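Local coordinates for Lmo2125 protein (Listeria monocytogenes serovar 1/2a, PDB 5TU0) that binds maltose and probably delivers it to a membrane sugar transporter as a lipid-anchored solute-binding protein of the cell surface, at residues A[161-165]-A[351-355]; A[169-173]-A[197-202]. The protein carries 2 engineered substitutions. One frame throughout, in Å; residues are numbered along the deposited sequence.

Interaction 1: A[161-165]-A[351-355]; sequences TDFYF and VWTGA. With GLC (alpha-D-glucopyranose), chain B.
Phe163 lies against helix 348-363 and is met there by three side chains. Ala355 CB sits over one face of its ring in a CH-pi contact, 3.8 Å from the centroid and 3.5 Å from Phe163 CG, displaced toward the rim. Farther along the ring, Phe163 CE2 reaches Val351 CG1 at 3.8 Å, the two side chains crossing at a slant. Trp352 closes the third approach: the edge of Phe163 is directed at the face of the indole in an offset edge-to-face pair, the centroid of Phe163 and that of the six-membered ring of Trp352 5.9 Å apart and the planes at 72°, with Phe163 CD2 3.7 Å from Trp352 CZ3. With CG swung opposite its own nitrogen (chi1 -178°), the Phe163 ring extends toward the second helix. The rim of the same indole, at CZ3, stops 4.4 Å from Tyr164 CB. Tyr164 sends its ring off at about a right angle to the direction taken by Phe163, to the glucose: the sugar lies over one face, with Tyr164 CD1 3.9 Å from GLC C4. Farther out, Asp162 occupies the N-cap of helix 163-172; its OD1 accepts from Tyr164 N at 2.9 Å, on the anti side and 24° out of the carboxylate plane, while OD2 is salt-bridged to Lys159. This ties down the first turn, from which both aromatic rings spring. A sugar laid over the face of an aromatic ring is a familiar feature of carbohydrate-binding sites, and here Tyr164 shares the maltose pocket with Asp70, Glu114 and Trp241.

Interaction 2: A[169-173]-A[197-202]; sequences LLAGY and EGITYA
Leu170 and Gly198 bring the two helices together at their closest point, with CA atoms 4.4 Å apart. Gly198 presents a bare CA to the backbone of Leu170, and the helices approach this closely there. Leu169 fills the groove beside this point and divides its branches: CD2 lies 3.4 Å from Gly198 O and 3.7 Å from Ala202 CB, while CD1 touches Tyr201 CD2 at 4.0 Å, the two side chains crossing at about a right angle. Its CG is placed opposite the backbone nitrogen (chi1 172°), which carries both methyls toward the second helix. On the other flank Leu170 CD2 meets Ile199 CG1 at 4.0 Å, and both residues go on to pack against Leu358. The whole is a helix-helix packing within one lobe of the solute-binding fold, between helices 163-172 and 193-208, closed around a backbone-to-backbone approach at a glycine; helix 348-363 covers the Leu170 and Ile199 flank. Toward the end of helix 163-172 the contact moves out to the solvent side, where Tyr173 still covers Gly198 and Glu197. The Tyr173 ring has Gly198 N over one face, and Tyr173 CD2 is 3.9 Å from Gly198 CA. Glu197 runs across this ring at roughly a right angle: its CB is 3.7 Å from Tyr173 CD1, and its carboxylate, turned 67° from the ring plane, stays alongside at van der Waals distance. Glu197 is solvent-exposed, and Tyr173 is partly so. Tyr201, also partly exposed, directs its hydroxyl beyond both segments, where OH is hydrogen-bonded to Glu136 and Trp205.

In the fold
From the N terminus, the chain first passes through the strands and helices that lead to helix 163-172, which supplies one side of both contacts. Its start enters interaction 1 and its end enters interaction 2. Beyond it, the chain runs through helix 179-182 and strand 187-189 before helix 193-208 returns to close the short loop of interaction 2, only 23 residues long. That loop is nested within the one closed by interaction 1, whose 185 intervening residues end at helix 348-363. Thus helix 163-172 is joined at its sugar-side end to a late helix and at its other end to a near neighbour, the contact centres 13 Å apart.

Interaction 1: A[161-165]-A[351-355]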
loop_
_atom_site.group_PDB
_atom_site.type_symbol
_atom_site.label_atom_id
_atom_site.label_comp_id
_atom_site.label_asym_id
_atom_site.label_seq_id
_atom_site.Cartn_x
_atom_site.Cartn_y
_atom_site.Cartn_z
ATOM N N THR A 161 -3.332 -15.804 1.752
ATOM C CA THR A 161 -4.481 -16.073 0.876
ATOM C C THR A 161 -4.888 -14.780 0.161
ATOM O O THR A 161 -5.581 -14.819 -0.850
ATOM C CB THR A 161 -5.709 -16.612 1.623
ATOM O OG1 THR A 161 -6.014 -15.765 2.740
ATOM C CG2 THR A 161 -5.447 -18.020 2.121
ATOM N N ASP A 162 -4.479 -13.642 0.725
ATOM C CA ASP A 162 -4.783 -12.325 0.181
ATOM C C ASP A 162 -3.617 -11.924 -0.742
ATOM O O ASP A 162 -2.479 -11.733 -0.288
ATOM C CB ASP A 162 -4.965 -11.336 1.343
ATOM C CG ASP A 162 -5.482 -9.968 0.905
ATOM O OD1 ASP A 162 -5.138 -9.497 -0.192
ATOM O OD2 ASP A 162 -6.200 -9.336 1.712
ATOM N N PHE A 163 -3.898 -11.803 -2.037
ATOM C CA PHE A 163 -2.868 -11.440 -3.002
ATOM C C PHE A 163 -2.170 -10.131 -2.672
ATOM O O PHE A 163 -1.006 -9.965 -2.992
ATOM C CB PHE A 163 -3.455 -11.388 -4.404
ATOM C CG PHE A 163 -2.459 -11.073 -5.461
ATOM C CD1 PHE A 163 -1.430 -11.956 -5.740
ATOM C CD2 PHE A 163 -2.588 -9.920 -6.239
ATOM C CE1 PHE A 163 -0.515 -11.678 -6.737
ATOM C CE2 PHE A 163 -1.670 -9.645 -7.236
ATOM C CZ PHE A 163 -0.642 -10.526 -7.483
ATOM N N TYR A 164 -2.862 -9.200 -2.027
ATOM C CA TYR A 164 -2.190 -7.960 -1.629
ATOM C C TYR A 164 -0.971 -8.241 -0.728
ATOM O O TYR A 164 0.057 -7.561 -0.815
ATOM C CB TYR A 164 -3.165 -6.989 -0.956
ATOM C CG TYR A 164 -2.508 -5.690 -0.596
ATOM C CD1 TYR A 164 -2.352 -4.681 -1.540
ATOM C CD2 TYR A 164 -1.998 -5.486 0.675
ATOM C CE1 TYR A 164 -1.720 -3.491 -1.207
ATOM C CE2 TYR A 164 -1.371 -4.314 1.013
ATOM C CZ TYR A 164 -1.238 -3.323 0.072
ATOM O OH TYR A 164 -0.603 -2.166 0.436
ATOM N N PHE A 165 -1.107 -9.230 0.148
ATOM C CA PHE A 165 -0.034 -9.652 1.036
ATOM C C PHE A 165 0.992 -10.572 0.385
ATOM O O PHE A 165 2.203 -10.367 0.535
ATOM C CB PHE A 165 -0.632 -10.333 2.283
ATOM C CG PHE A 165 -1.271 -9.370 3.230
ATOM C CD1 PHE A 165 -2.532 -8.868 2.980
ATOM C CD2 PHE A 165 -0.611 -8.970 4.382
ATOM C CE1 PHE A 165 -3.127 -7.962 3.848
ATOM C CE2 PHE A 165 -1.197 -8.065 5.260
ATOM C CZ PHE A 165 -2.453 -7.561 4.996
ATOM N N VAL A 351 -7.161 -8.729 -12.194
ATOM C CA VAL A 351 -6.173 -9.522 -11.472
ATOM C C VAL A 351 -6.695 -10.091 -10.143
ATOM O O VAL A 351 -6.414 -11.240 -9.817
ATOM C CB VAL A 351 -4.889 -8.700 -11.255
ATOM C CG1 VAL A 351 -3.873 -9.446 -10.386
ATOM C CG2 VAL A 351 -4.269 -8.357 -12.603
ATOM N N TRP A 352 -7.475 -9.298 -9.409
ATOM C CA TRP A 352 -7.943 -9.684 -8.046
ATOM C C TRP A 352 -8.678 -11.015 -7.894
ATOM O O TRP A 352 -8.242 -11.865 -7.115
ATOM C CB TRP A 352 -8.739 -8.532 -7.416
ATOM C CG TRP A 352 -7.914 -7.292 -7.342
ATOM C CD1 TRP A 352 -8.077 -6.156 -8.079
ATOM C CD2 TRP A 352 -6.749 -7.084 -6.529
ATOM N NE1 TRP A 352 -7.101 -5.245 -7.755
ATOM C CE2 TRP A 352 -6.272 -5.789 -6.811
ATOM C CE3 TRP A 352 -6.074 -7.865 -5.570
ATOM C CZ2 TRP A 352 -5.154 -5.251 -6.178
ATOM C CZ3 TRP A 352 -4.955 -7.333 -4.939
ATOM C CH2 TRP A 352 -4.507 -6.034 -5.247
ATOM N N THR A 353 -9.755 -11.232 -8.641
ATOM C CA THR A 353 -10.491 -12.495 -8.538
ATOM C C THR A 353 -9.657 -13.685 -9.002
ATOM O O THR A 353 -9.671 -14.751 -8.366
ATOM C CB THR A 353 -11.837 -12.439 -9.289
ATOM O OG1 THR A 353 -11.623 -12.012 -10.639
ATOM C CG2 THR A 353 -12.755 -11.447 -8.610
ATOM N N GLY A 354 -8.898 -13.496 -10.085
ATOM C CA GLY A 354 -8.015 -14.550 -10.587
ATOM C C GLY A 354 -6.898 -14.895 -9.605
ATOM O O GLY A 354 -6.559 -16.085 -9.422
ATOM N N ALA A 355 -6.322 -13.867 -8.975
ATOM C CA ALA A 355 -5.248 -14.072 -8.008
ATOM C C ALA A 355 -5.724 -14.805 -6.728
ATOM O O ALA A 355 -4.924 -15.529 -6.117
ATOM C CB ALA A 355 -4.550 -12.759 -7.675
HETATM C C1 GLC B . -4.660 -1.408 1.951
HETATM C C2 GLC B . -4.273 -0.746 0.626
HETATM C C3 GLC B . -5.272 -1.076 -0.477
HETATM C C4 GLC B . -5.452 -2.588 -0.576
HETATM C C5 GLC B . -5.883 -3.148 0.778
HETATM C C6 GLC B . -6.073 -4.663 0.715
HETATM O O2 GLC B . -4.190 0.674 0.791
HETATM O O3 GLC B . -4.809 -0.540 -1.723
HETATM O O4 GLC B . -6.414 -2.918 -1.587
HETATM O O5 GLC B . -4.898 -2.814 1.768
HETATM O O6 GLC B . -6.131 -5.221 2.035
#

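Interaction 2: A[169-173]-A[197-202]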
loop_
_atom_site.group_PDB
_atom_site.type_symbol
_atom_site.label_atom_id
_atom_site.label_comp_id
_atom_site.label_asym_id
_atom_site.label_seq_id
_atom_site.Cartn_x
_atom_site.Cartn_y
_atom_site.Cartn_z
ATOM N N LEU A 169 5.931 -11.786 -2.157
ATOM C CA LEU A 169 6.646 -13.043 -2.086
ATOM C C LEU A 169 6.906 -13.524 -3.514
ATOM O O LEU A 169 8.016 -13.891 -3.877
ATOM C CB LEU A 169 5.803 -14.082 -1.325
ATOM C CG LEU A 169 6.283 -15.524 -1.305
ATOM C CD1 LEU A 169 7.656 -15.634 -0.660
ATOM C CD2 LEU A 169 5.267 -16.410 -0.596
ATOM N N LEU A 170 5.851 -13.541 -4.323
ATOM C CA LEU A 170 5.982 -13.968 -5.722
ATOM C C LEU A 170 6.955 -13.023 -6.467
ATOM O O LEU A 170 7.806 -13.460 -7.242
ATOM C CB LEU A 170 4.612 -13.994 -6.415
ATOM C CG LEU A 170 3.715 -15.208 -6.180
ATOM C CD1 LEU A 170 3.447 -15.487 -4.717
ATOM C CD2 LEU A 170 2.437 -15.024 -6.983
ATOM N N ALA A 171 6.836 -11.728 -6.189
ATOM C CA ALA A 171 7.677 -10.758 -6.841
ATOM C C ALA A 171 9.143 -10.884 -6.379
ATOM O O ALA A 171 10.068 -10.682 -7.167
ATOM C CB ALA A 171 7.146 -9.347 -6.598
ATOM N N GLY A 172 9.349 -11.261 -5.118
ATOM C CA GLY A 172 10.715 -11.431 -4.597
ATOM C C GLY A 172 11.440 -12.549 -5.334
ATOM O O GLY A 172 12.679 -12.561 -5.409
ATOM N N TYR A 173 10.662 -13.499 -5.853
ATOM C CA TYR A 173 11.199 -14.608 -6.655
ATOM C C TYR A 173 11.242 -14.326 -8.179
ATOM O O TYR A 173 11.687 -15.171 -8.945
ATOM C CB TYR A 173 10.413 -15.879 -6.364
ATOM C CG TYR A 173 10.880 -16.604 -5.111
ATOM C CD1 TYR A 173 11.892 -17.570 -5.193
ATOM C CD2 TYR A 173 10.319 -16.339 -3.865
ATOM C CE1 TYR A 173 12.320 -18.251 -4.068
ATOM C CE2 TYR A 173 10.740 -17.019 -2.731
ATOM C CZ TYR A 173 11.750 -17.969 -2.839
ATOM O OH TYR A 173 12.177 -18.650 -1.719
ATOM N N GLU A 197 7.710 -20.453 -7.932
ATOM C CA GLU A 197 8.594 -20.705 -6.781
ATOM C C GLU A 197 8.011 -20.065 -5.517
ATOM O O GLU A 197 8.043 -20.660 -4.434
ATOM C CB GLU A 197 10.000 -20.161 -6.994
ATOM C CG GLU A 197 10.977 -21.053 -7.726
ATOM C CD GLU A 197 12.318 -20.340 -7.900
ATOM O OE1 GLU A 197 12.453 -19.516 -8.843
ATOM O OE2 GLU A 197 13.227 -20.596 -7.080
ATOM N N GLY A 198 7.484 -18.857 -5.666
ATOM C CA GLY A 198 6.876 -18.138 -4.541
ATOM C C GLY A 198 5.629 -18.848 -4.023
ATOM O O GLY A 198 5.446 -18.994 -2.796
ATOM N N ILE A 199 4.781 -19.303 -4.960
ATOM C CA ILE A 199 3.572 -20.007 -4.609
ATOM C C ILE A 199 3.949 -21.296 -3.867
ATOM O O ILE A 199 3.334 -21.620 -2.850
ATOM C CB ILE A 199 2.695 -20.317 -5.840
ATOM C CG1 ILE A 199 2.244 -19.012 -6.521
ATOM C CG2 ILE A 199 1.471 -21.107 -5.405
ATOM C CD1 ILE A 199 1.597 -19.237 -7.865
ATOM N N THR A 200 4.977 -21.991 -4.370
ATOM C CA THR A 200 5.457 -23.242 -3.765
ATOM C C THR A 200 5.942 -23.007 -2.332
ATOM O O THR A 200 5.621 -23.786 -1.441
ATOM C CB THR A 200 6.574 -23.888 -4.627
ATOM O OG1 THR A 200 6.077 -24.113 -5.949
ATOM C CG2 THR A 200 7.040 -25.229 -4.048
ATOM N N TYR A 201 6.709 -21.939 -2.123
ATOM C CA TYR A 201 7.187 -21.582 -0.791
ATOM C C TYR A 201 6.017 -21.288 0.165
ATOM O O TYR A 201 5.983 -21.785 1.313
ATOM C CB TYR A 201 8.151 -20.396 -0.839
ATOM C CG TYR A 201 8.748 -20.119 0.493
ATOM C CD1 TYR A 201 9.739 -20.964 1.023
ATOM C CD2 TYR A 201 8.309 -19.041 1.272
ATOM C CE1 TYR A 201 10.275 -20.727 2.268
ATOM C CE2 TYR A 201 8.853 -18.803 2.530
ATOM C CZ TYR A 201 9.832 -19.638 3.017
ATOM O OH TYR A 201 10.362 -19.407 4.278
ATOM N N ALA A 202 5.052 -20.519 -0.306
ATOM C CA ALA A 202 3.862 -20.211 0.508
ATOM C C ALA A 202 3.099 -21.476 0.911
ATOM O O ALA A 202 2.658 -21.612 2.052
ATOM C CB ALA A 202 2.930 -19.248 -0.227
#